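Local coordinates for ThiJ/PfpI family protein (Pseudomonas syringae pv. tomato, PDB 3EWN) that is of unknown function but belongs to the DJ-1/PfpI family, whose members have a fold related to class I glutamine amidotransferases, at residues A[25-31]-A[85-91]; A[136-142]-A[154-159]. All coordinates share one frame; numbering follows the deposited sequence.

Interaction 1: A[25-31]-A[85-91]; sequences QIAMLVY and LTVLFAP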
ATOM      1  N   GLN A  25      -8.032  -6.523 -18.447  1.00  8.73           N
ATOM      2  CA  GLN A  25      -8.949  -7.165 -17.510  1.00  9.55           C
ATOM      3  C   GLN A  25      -8.012  -7.721 -16.449  1.00  8.41           C
ATOM      4  O   GLN A  25      -7.258  -8.651 -16.717  1.00  8.38           O
ATOM      5  CB  GLN A  25      -9.701  -8.309 -18.190  1.00 12.65           C
ATOM      6  CG  GLN A  25     -10.550  -7.875 -19.372  1.00 19.00           C
ATOM      7  CD  GLN A  25     -11.621  -6.883 -18.978  1.00 21.55           C
ATOM      8  OE1 GLN A  25     -12.365  -7.104 -18.023  1.00 24.64           O
ATOM      9  NE2 GLN A  25     -11.711  -5.780 -19.719  1.00 24.73           N
ATOM     10  N   ILE A  26      -8.074  -7.157 -15.250  1.00  8.24           N
ATOM     11  CA  ILE A  26      -7.180  -7.551 -14.170  1.00  8.46           C
ATOM     12  C   ILE A  26      -7.917  -8.116 -12.965  1.00  8.35           C
ATOM     13  O   ILE A  26      -8.725  -7.423 -12.345  1.00  8.43           O
ATOM     14  CB  ILE A  26      -6.338  -6.324 -13.729  1.00  8.68           C
ATOM     15  CG1 ILE A  26      -5.534  -5.805 -14.925  1.00  9.68           C
ATOM     16  CG2 ILE A  26      -5.422  -6.689 -12.574  1.00  9.00           C
ATOM     17  CD1 ILE A  26      -4.928  -4.425 -14.727  1.00  9.20           C
ATOM     18  N   ALA A  27      -7.637  -9.374 -12.634  1.00  8.11           N
ATOM     19  CA  ALA A  27      -8.277 -10.010 -11.488  1.00  7.61           C
ATOM     20  C   ALA A  27      -7.287 -10.143 -10.336  1.00  9.33           C
ATOM     21  O   ALA A  27      -6.221 -10.742 -10.486  1.00  7.63           O
ATOM     22  CB  ALA A  27      -8.814 -11.388 -11.878  1.00  8.46           C
HETATM   23  N   MSE A  28      -7.652  -9.587  -9.184  1.00  7.90           N
HETATM   24  CA  MSE A  28      -6.805  -9.637  -8.001  1.00  7.16           C
HETATM   25  C   MSE A  28      -7.510 -10.411  -6.893  1.00  6.71           C
HETATM   26  O   MSE A  28      -8.544  -9.988  -6.384  1.00  6.97           O
HETATM   27  CB  MSE A  28      -6.483  -8.212  -7.542  1.00  7.67           C
HETATM   28  CG  MSE A  28      -5.887  -7.341  -8.659  1.00  8.55           C
HETATM   29 SE   MSE A  28      -5.409  -5.548  -8.141  1.00 15.39          SE
HETATM   30  CE  MSE A  28      -3.669  -5.885  -7.431  1.00  7.28           C
ATOM     31  N   LEU A  29      -6.944 -11.557  -6.536  1.00  5.67           N
ATOM     32  CA  LEU A  29      -7.510 -12.401  -5.498  1.00  5.84           C
ATOM     33  C   LEU A  29      -7.334 -11.784  -4.116  1.00  6.94           C
ATOM     34  O   LEU A  29      -6.293 -11.204  -3.820  1.00  7.75           O
ATOM     35  CB  LEU A  29      -6.831 -13.775  -5.517  1.00  6.87           C
ATOM     36  CG  LEU A  29      -7.226 -14.767  -4.420  1.00  4.95           C
ATOM     37  CD1 LEU A  29      -8.617 -15.318  -4.696  1.00  7.21           C
ATOM     38  CD2 LEU A  29      -6.207 -15.904  -4.374  1.00  7.32           C
ATOM     39  N   VAL A  30      -8.366 -11.892  -3.285  1.00  6.97           N
ATOM     40  CA  VAL A  30      -8.292 -11.410  -1.909  1.00  6.21           C
ATOM     41  C   VAL A  30      -8.870 -12.525  -1.053  1.00  7.07           C
ATOM     42  O   VAL A  30      -9.706 -13.293  -1.518  1.00  7.07           O
ATOM     43  CB  VAL A  30      -9.090 -10.093  -1.661  1.00  7.14           C
ATOM     44  CG1 VAL A  30      -8.476  -8.963  -2.466  1.00  6.04           C
ATOM     45  CG2 VAL A  30     -10.567 -10.280  -1.992  1.00  7.54           C
ATOM     46  N   TYR A  31      -8.413 -12.622   0.189  1.00  6.94           N
ATOM     47  CA  TYR A  31      -8.880 -13.665   1.090  1.00  6.60           C
ATOM     48  C   TYR A  31      -8.614 -13.257   2.526  1.00  8.37           C
ATOM     49  O   TYR A  31      -7.794 -12.376   2.787  1.00  8.44           O
ATOM     50  CB  TYR A  31      -8.173 -14.989   0.769  1.00  6.97           C
ATOM     51  CG  TYR A  31      -6.663 -14.889   0.672  1.00  5.02           C
ATOM     52  CD1 TYR A  31      -5.866 -14.892   1.816  1.00  4.72           C
ATOM     53  CD2 TYR A  31      -6.033 -14.776  -0.565  1.00  6.62           C
ATOM     54  CE1 TYR A  31      -4.473 -14.786   1.729  1.00  3.79           C
ATOM     55  CE2 TYR A  31      -4.642 -14.666  -0.664  1.00  6.52           C
ATOM     56  CZ  TYR A  31      -3.873 -14.673   0.487  1.00  5.49           C
ATOM     57  OH  TYR A  31      -2.507 -14.571   0.396  1.00  6.63           O
ATOM     58  N   LEU A  85      -8.500 -13.297 -18.781  1.00 10.01           N
ATOM     59  CA  LEU A  85      -7.922 -12.113 -18.154  1.00  8.78           C
ATOM     60  C   LEU A  85      -6.590 -11.674 -18.744  1.00  8.66           C
ATOM     61  O   LEU A  85      -5.862 -12.475 -19.328  1.00  9.12           O
ATOM     62  CB  LEU A  85      -7.708 -12.390 -16.665  1.00  8.49           C
ATOM     63  CG  LEU A  85      -8.932 -12.814 -15.854  1.00  9.54           C
ATOM     64  CD1 LEU A  85      -8.485 -13.500 -14.567  1.00  8.25           C
ATOM     65  CD2 LEU A  85      -9.793 -11.598 -15.559  1.00  9.87           C
ATOM     66  N   THR A  86      -6.279 -10.391 -18.580  1.00  8.56           N
ATOM     67  CA  THR A  86      -5.003  -9.865 -19.041  1.00  7.85           C
ATOM     68  C   THR A  86      -4.020 -10.226 -17.934  1.00  9.17           C
ATOM     69  O   THR A  86      -2.892 -10.653 -18.193  1.00  9.00           O
ATOM     70  CB  THR A  86      -5.040  -8.333 -19.177  1.00  9.61           C
ATOM     71  OG1 THR A  86      -6.123  -7.961 -20.036  1.00  9.74           O
ATOM     72  CG2 THR A  86      -3.728  -7.819 -19.756  1.00  7.50           C
ATOM     73  N   VAL A  87      -4.470 -10.062 -16.692  1.00  7.40           N
ATOM     74  CA  VAL A  87      -3.640 -10.365 -15.532  1.00  6.81           C
ATOM     75  C   VAL A  87      -4.380 -11.077 -14.405  1.00  7.13           C
ATOM     76  O   VAL A  87      -5.487 -10.694 -14.036  1.00  7.86           O
ATOM     77  CB  VAL A  87      -3.031  -9.081 -14.925  1.00  5.52           C
ATOM     78  CG1 VAL A  87      -2.172  -9.441 -13.715  1.00  6.55           C
ATOM     79  CG2 VAL A  87      -2.207  -8.344 -15.966  1.00  7.00           C
ATOM     80  N   LEU A  88      -3.758 -12.125 -13.874  1.00  7.03           N
ATOM     81  CA  LEU A  88      -4.306 -12.863 -12.737  1.00  6.33           C
ATOM     82  C   LEU A  88      -3.280 -12.558 -11.657  1.00  6.46           C
ATOM     83  O   LEU A  88      -2.083 -12.687 -11.896  1.00  6.78           O
ATOM     84  CB  LEU A  88      -4.347 -14.369 -13.013  1.00  6.35           C
ATOM     85  CG  LEU A  88      -4.814 -15.249 -11.841  1.00  5.58           C
ATOM     86  CD1 LEU A  88      -6.227 -14.854 -11.392  1.00  7.95           C
ATOM     87  CD2 LEU A  88      -4.783 -16.705 -12.263  1.00  6.90           C
ATOM     88  N   PHE A  89      -3.735 -12.150 -10.476  1.00  5.17           N
ATOM     89  CA  PHE A  89      -2.813 -11.778  -9.404  1.00  6.16           C
ATOM     90  C   PHE A  89      -3.208 -12.318  -8.039  1.00  6.08           C
ATOM     91  O   PHE A  89      -4.386 -12.352  -7.700  1.00  6.59           O
ATOM     92  CB  PHE A  89      -2.737 -10.247  -9.323  1.00  5.88           C
ATOM     93  CG  PHE A  89      -2.043  -9.731  -8.090  1.00  6.43           C
ATOM     94  CD1 PHE A  89      -0.672  -9.494  -8.092  1.00  7.38           C
ATOM     95  CD2 PHE A  89      -2.764  -9.483  -6.926  1.00  7.27           C
ATOM     96  CE1 PHE A  89      -0.029  -9.014  -6.951  1.00  7.41           C
ATOM     97  CE2 PHE A  89      -2.131  -9.006  -5.779  1.00  7.37           C
ATOM     98  CZ  PHE A  89      -0.761  -8.770  -5.791  1.00  9.19           C
ATOM     99  N   ALA A  90      -2.209 -12.718  -7.250  1.00  5.89           N
ATOM    100  CA  ALA A  90      -2.463 -13.214  -5.901  1.00  5.87           C
ATOM    101  C   ALA A  90      -1.528 -12.560  -4.891  1.00  6.21           C
ATOM    102  O   ALA A  90      -0.310 -12.541  -5.085  1.00  6.72           O
ATOM    103  CB  ALA A  90      -2.294 -14.725  -5.843  1.00  6.71           C
ATOM    104  N   PRO A  91      -2.093 -11.994  -3.809  1.00  5.90           N
ATOM    105  CA  PRO A  91      -1.299 -11.345  -2.762  1.00  6.32           C
ATOM    106  C   PRO A  91      -0.886 -12.385  -1.728  1.00  6.64           C
ATOM    107  O   PRO A  91      -1.363 -13.528  -1.761  1.00  6.78           O
ATOM    108  CB  PRO A  91      -2.268 -10.321  -2.184  1.00  7.47           C
ATOM    109  CG  PRO A  91      -3.574 -11.067  -2.234  1.00  6.53           C
ATOM    110  CD  PRO A  91      -3.528 -11.708  -3.626  1.00  6.30           C
TER
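Met28, a selenomethionine, meets Phe89 because their side chains leave the backbone differently. CG of Met28 lies beside its own N, and the chain bends at its last torsion (chi3 84°). CG of Phe89 is set opposite its N (chi1 168°). The Met28 methyl therefore comes to rest over one face of the Phe89 ring, shifted toward the rim. This CH-pi contact puts Met28 CE 4.1 Å from the centroid of the Phe89 ring. On the same face of the sheet Ile26 and Val87 lie side by side and point the same way, with Ile26 CG2 4.1 Å from Val87 CB. The two strands, 25-29 and 87-90, run nearly parallel and sit centrally in the mixed sheet of this DJ-1/PfpI-type alpha/beta sandwich. Strand 53-58 flanks the first and strand 119-123 the second, while helix 36-46 packs on Met28. Ala27 uses both its N and its O, to Val87 O and Phe89 N, and Leu29 N goes on to Phe89 O. On the other face, Ala27 CB presses against Leu85 CD1 at 3.4 Å, tighter than normal contact. At the start of the pair Gln25 O takes two donors, Thr86 N at 2.7 Å and Val87 N at 3.1 Å. Gln25 N gives a nearly straight bond to Thr86 OG1 (2.9 Å, 172°). At the far end the Tyr31 ring slides past Pro91. Its OH donates to Pro91 O at 2.7 Å from well above the carbonyl plane, and also bonds Thr97.

Interaction 2: A[136-142]-A[154-159]; sequences LKGYKAT and FGAIPT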
ATOM      1  N   LEU A 136       3.262 -22.819 -11.591  1.00  7.64           N
ATOM      2  CA  LEU A 136       4.693 -22.530 -11.626  1.00  8.40           C
ATOM      3  C   LEU A 136       5.543 -23.745 -11.984  1.00  8.80           C
ATOM      4  O   LEU A 136       6.673 -23.877 -11.512  1.00 10.38           O
ATOM      5  CB  LEU A 136       5.154 -21.970 -10.274  1.00  8.51           C
ATOM      6  CG  LEU A 136       4.466 -20.707  -9.746  1.00  8.17           C
ATOM      7  CD1 LEU A 136       4.984 -20.410  -8.341  1.00  9.31           C
ATOM      8  CD2 LEU A 136       4.734 -19.530 -10.676  1.00  8.02           C
ATOM      9  N   LYS A 137       5.010 -24.621 -12.829  1.00  9.58           N
ATOM     10  CA  LYS A 137       5.735 -25.825 -13.228  1.00 10.14           C
ATOM     11  C   LYS A 137       6.895 -25.469 -14.146  1.00  9.74           C
ATOM     12  O   LYS A 137       6.698 -25.162 -15.324  1.00 10.10           O
ATOM     13  CB  LYS A 137       4.790 -26.803 -13.933  1.00 12.71           C
ATOM     14  CG  LYS A 137       3.650 -27.306 -13.061  1.00 18.51           C
ATOM     15  CD  LYS A 137       2.801 -28.332 -13.800  1.00 22.11           C
ATOM     16  CE  LYS A 137       1.577 -28.714 -12.989  1.00 25.45           C
ATOM     17  NZ  LYS A 137       1.947 -29.161 -11.618  1.00 29.55           N
ATOM     18  N   GLY A 138       8.105 -25.502 -13.595  1.00  9.11           N
ATOM     19  CA  GLY A 138       9.291 -25.178 -14.367  1.00  9.58           C
ATOM     20  C   GLY A 138       9.556 -23.687 -14.496  1.00  8.20           C
ATOM     21  O   GLY A 138      10.431 -23.276 -15.252  1.00  8.48           O
ATOM     22  N   TYR A 139       8.809 -22.877 -13.751  1.00  8.90           N
ATOM     23  CA  TYR A 139       8.960 -21.423 -13.804  1.00  7.31           C
ATOM     24  C   TYR A 139       9.783 -20.847 -12.666  1.00  9.00           C
ATOM     25  O   TYR A 139       9.646 -21.266 -11.517  1.00  7.59           O
ATOM     26  CB  TYR A 139       7.584 -20.749 -13.766  1.00  8.44           C
ATOM     27  CG  TYR A 139       6.785 -20.902 -15.032  1.00  7.46           C
ATOM     28  CD1 TYR A 139       6.898 -19.976 -16.064  1.00  8.03           C
ATOM     29  CD2 TYR A 139       5.940 -21.998 -15.212  1.00  8.43           C
ATOM     30  CE1 TYR A 139       6.190 -20.139 -17.253  1.00  8.56           C
ATOM     31  CE2 TYR A 139       5.233 -22.170 -16.384  1.00  9.50           C
ATOM     32  CZ  TYR A 139       5.361 -21.241 -17.402  1.00 10.54           C
ATOM     33  OH  TYR A 139       4.659 -21.420 -18.568  1.00 10.52           O
ATOM     34  N   LYS A 140      10.641 -19.883 -12.990  1.00  8.31           N
ATOM     35  CA  LYS A 140      11.425 -19.211 -11.965  1.00  7.97           C
ATOM     36  C   LYS A 140      10.424 -18.296 -11.271  1.00  7.47           C
ATOM     37  O   LYS A 140       9.531 -17.740 -11.912  1.00  7.73           O
ATOM     38  CB  LYS A 140      12.539 -18.365 -12.596  1.00  7.61           C
ATOM     39  CG  LYS A 140      13.715 -19.162 -13.107  1.00  9.70           C
ATOM     40  CD  LYS A 140      14.673 -18.277 -13.898  1.00 12.07           C
ATOM     41  CE  LYS A 140      15.205 -17.119 -13.071  1.00 14.26           C
ATOM     42  NZ  LYS A 140      16.073 -16.228 -13.897  1.00 16.57           N
ATOM     43  N   ALA A 141      10.564 -18.144  -9.962  1.00  7.93           N
ATOM     44  CA  ALA A 141       9.655 -17.288  -9.219  1.00  7.56           C
ATOM     45  C   ALA A 141      10.243 -16.948  -7.866  1.00  8.11           C
ATOM     46  O   ALA A 141      11.059 -17.696  -7.326  1.00  8.70           O
ATOM     47  CB  ALA A 141       8.305 -17.982  -9.045  1.00  8.26           C
ATOM     48  N   THR A 142       9.832 -15.808  -7.325  1.00  7.23           N
ATOM     49  CA  THR A 142      10.313 -15.379  -6.023  1.00  7.27           C
ATOM     50  C   THR A 142       9.141 -15.368  -5.048  1.00  7.25           C
ATOM     51  O   THR A 142       8.033 -15.767  -5.398  1.00  6.93           O
ATOM     52  CB  THR A 142      10.970 -13.977  -6.100  1.00  7.44           C
ATOM     53  OG1 THR A 142      11.521 -13.638  -4.820  1.00  9.94           O
ATOM     54  CG2 THR A 142       9.954 -12.924  -6.500  1.00  7.25           C
ATOM     55  N   PHE A 154       6.515 -27.070  -5.636  1.00  9.86           N
ATOM     56  CA  PHE A 154       5.441 -26.926  -6.613  1.00  9.07           C
ATOM     57  C   PHE A 154       5.996 -26.999  -8.029  1.00  9.45           C
ATOM     58  O   PHE A 154       5.277 -26.760  -8.994  1.00  9.33           O
ATOM     59  CB  PHE A 154       4.721 -25.587  -6.426  1.00  9.51           C
ATOM     60  CG  PHE A 154       4.068 -25.425  -5.084  1.00 10.31           C
ATOM     61  CD1 PHE A 154       3.060 -26.293  -4.674  1.00 10.83           C
ATOM     62  CD2 PHE A 154       4.443 -24.385  -4.240  1.00 10.56           C
ATOM     63  CE1 PHE A 154       2.435 -26.130  -3.436  1.00 12.86           C
ATOM     64  CE2 PHE A 154       3.827 -24.213  -3.004  1.00 11.34           C
ATOM     65  CZ  PHE A 154       2.820 -25.083  -2.602  1.00 11.20           C
ATOM     66  N   GLY A 155       7.285 -27.308  -8.143  1.00  8.52           N
ATOM     67  CA  GLY A 155       7.903 -27.414  -9.453  1.00 10.49           C
ATOM     68  C   GLY A 155       8.522 -26.123  -9.953  1.00  9.61           C
ATOM     69  O   GLY A 155       8.981 -26.051 -11.096  1.00 11.11           O
ATOM     70  N   ALA A 156       8.541 -25.104  -9.102  1.00  9.22           N
ATOM     71  CA  ALA A 156       9.118 -23.824  -9.479  1.00  8.10           C
ATOM     72  C   ALA A 156      10.610 -23.801  -9.176  1.00  8.18           C
ATOM     73  O   ALA A 156      11.141 -24.704  -8.526  1.00  9.37           O
ATOM     74  CB  ALA A 156       8.414 -22.689  -8.735  1.00  8.37           C
ATOM     75  N   ILE A 157      11.285 -22.772  -9.675  1.00  8.54           N
ATOM     76  CA  ILE A 157      12.709 -22.604  -9.444  1.00  8.16           C
ATOM     77  C   ILE A 157      12.841 -21.359  -8.582  1.00  8.91           C
ATOM     78  O   ILE A 157      12.746 -20.235  -9.079  1.00  8.93           O
ATOM     79  CB  ILE A 157      13.482 -22.400 -10.769  1.00  7.96           C
ATOM     80  CG1 ILE A 157      13.314 -23.634 -11.657  1.00  9.73           C
ATOM     81  CG2 ILE A 157      14.958 -22.170 -10.485  1.00  8.45           C
ATOM     82  CD1 ILE A 157      13.898 -23.465 -13.048  1.00 12.49           C
ATOM     83  N   PRO A 158      13.022 -21.543  -7.266  1.00  9.38           N
ATOM     84  CA  PRO A 158      13.158 -20.392  -6.369  1.00  9.43           C
ATOM     85  C   PRO A 158      14.290 -19.486  -6.844  1.00 10.39           C
ATOM     86  O   PRO A 158      15.417 -19.943  -7.028  1.00 10.98           O
ATOM     87  CB  PRO A 158      13.454 -21.044  -5.019  1.00 10.32           C
ATOM     88  CG  PRO A 158      12.705 -22.335  -5.110  1.00 11.11           C
ATOM     89  CD  PRO A 158      13.051 -22.803  -6.506  1.00 10.19           C
ATOM     90  N   THR A 159      13.979 -18.207  -7.042  1.00 10.04           N
ATOM     91  CA  THR A 159      14.955 -17.230  -7.517  1.00  9.67           C
ATOM     92  C   THR A 159      15.007 -16.028  -6.572  1.00 11.38           C
ATOM     93  O   THR A 159      13.984 -15.395  -6.315  1.00  8.60           O
ATOM     94  CB  THR A 159      14.575 -16.736  -8.924  1.00 10.96           C
ATOM     95  OG1 THR A 159      14.315 -17.864  -9.769  1.00 11.38           O
ATOM     96  CG2 THR A 159      15.701 -15.907  -9.524  1.00 12.17           C
TER
HETATM   97  O   HOH W   1       3.140 -25.058  -9.684  1.00  9.41           O
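Ile157 O is gripped by two donors, Ala141 N at 3.1 Å and Thr159 OG1 at 2.9 Å. They reach it from opposite faces of its carbonyl plane. The Thr159 hydroxyl turns back to this oxygen because OG1 stands beside its own N (chi1 -50°). That same OG1 lies against the Lys140 side chain, with Lys140 CB 3.4 Å away. The Lys140 chain bends at chi3, which brings CE near OG1 and CG2 of Thr159, the two side chains crossing at a slant, and its CG rests on Ile157 CB. Lys140 and Ile157 share the more exposed face of a small two-stranded parallel sheet, apart from the main sheet of the fold. Its backbone ladder is completed by Ile157 N to Tyr139 O and Thr159 N to Ala141 O. Strand 163-166, at the edge of the main sheet, packs against Lys140, Thr142 and Thr159. Before the strands, a type II turn from Leu136 to Tyr139 sends Gly138 N to Gly155 O at 2.7 Å, from above the carbonyl plane. Gly138 and Gly155 both have positive phi, a backbone shape that glycine takes up readily. At the first residue of the turn, Leu136 CB meets Ala156 CB at 3.7 Å. One water joins Leu136 N, at 2.9 Å, to Phe154 O, at 2.8 Å. Tyr139 turns away from 154-159 and forms cation-pi contacts with Arg167 and Arg169.

In the fold
Interaction 1 is core and interaction 2 lies nearer the surface. Their centres are 19 Å apart, their nearest atoms about 9 Å, and they do not touch. They follow each other along the chain and share no strand. Both are parallel pairs knit by backbone bonds, but 25-31 with 85-91 joins inner strands of the main sheet, flanked by further strands on both sides. The pair 136-142 with 154-159 is a short separate sheet packed against the edge strand 163-166. The first adds buried apolar packing and an aromatic ring. The second adds few apolar contacts, a bridging water, a glycine on each segment, one of them in a turn, and an exposed lysine crossing a threonine.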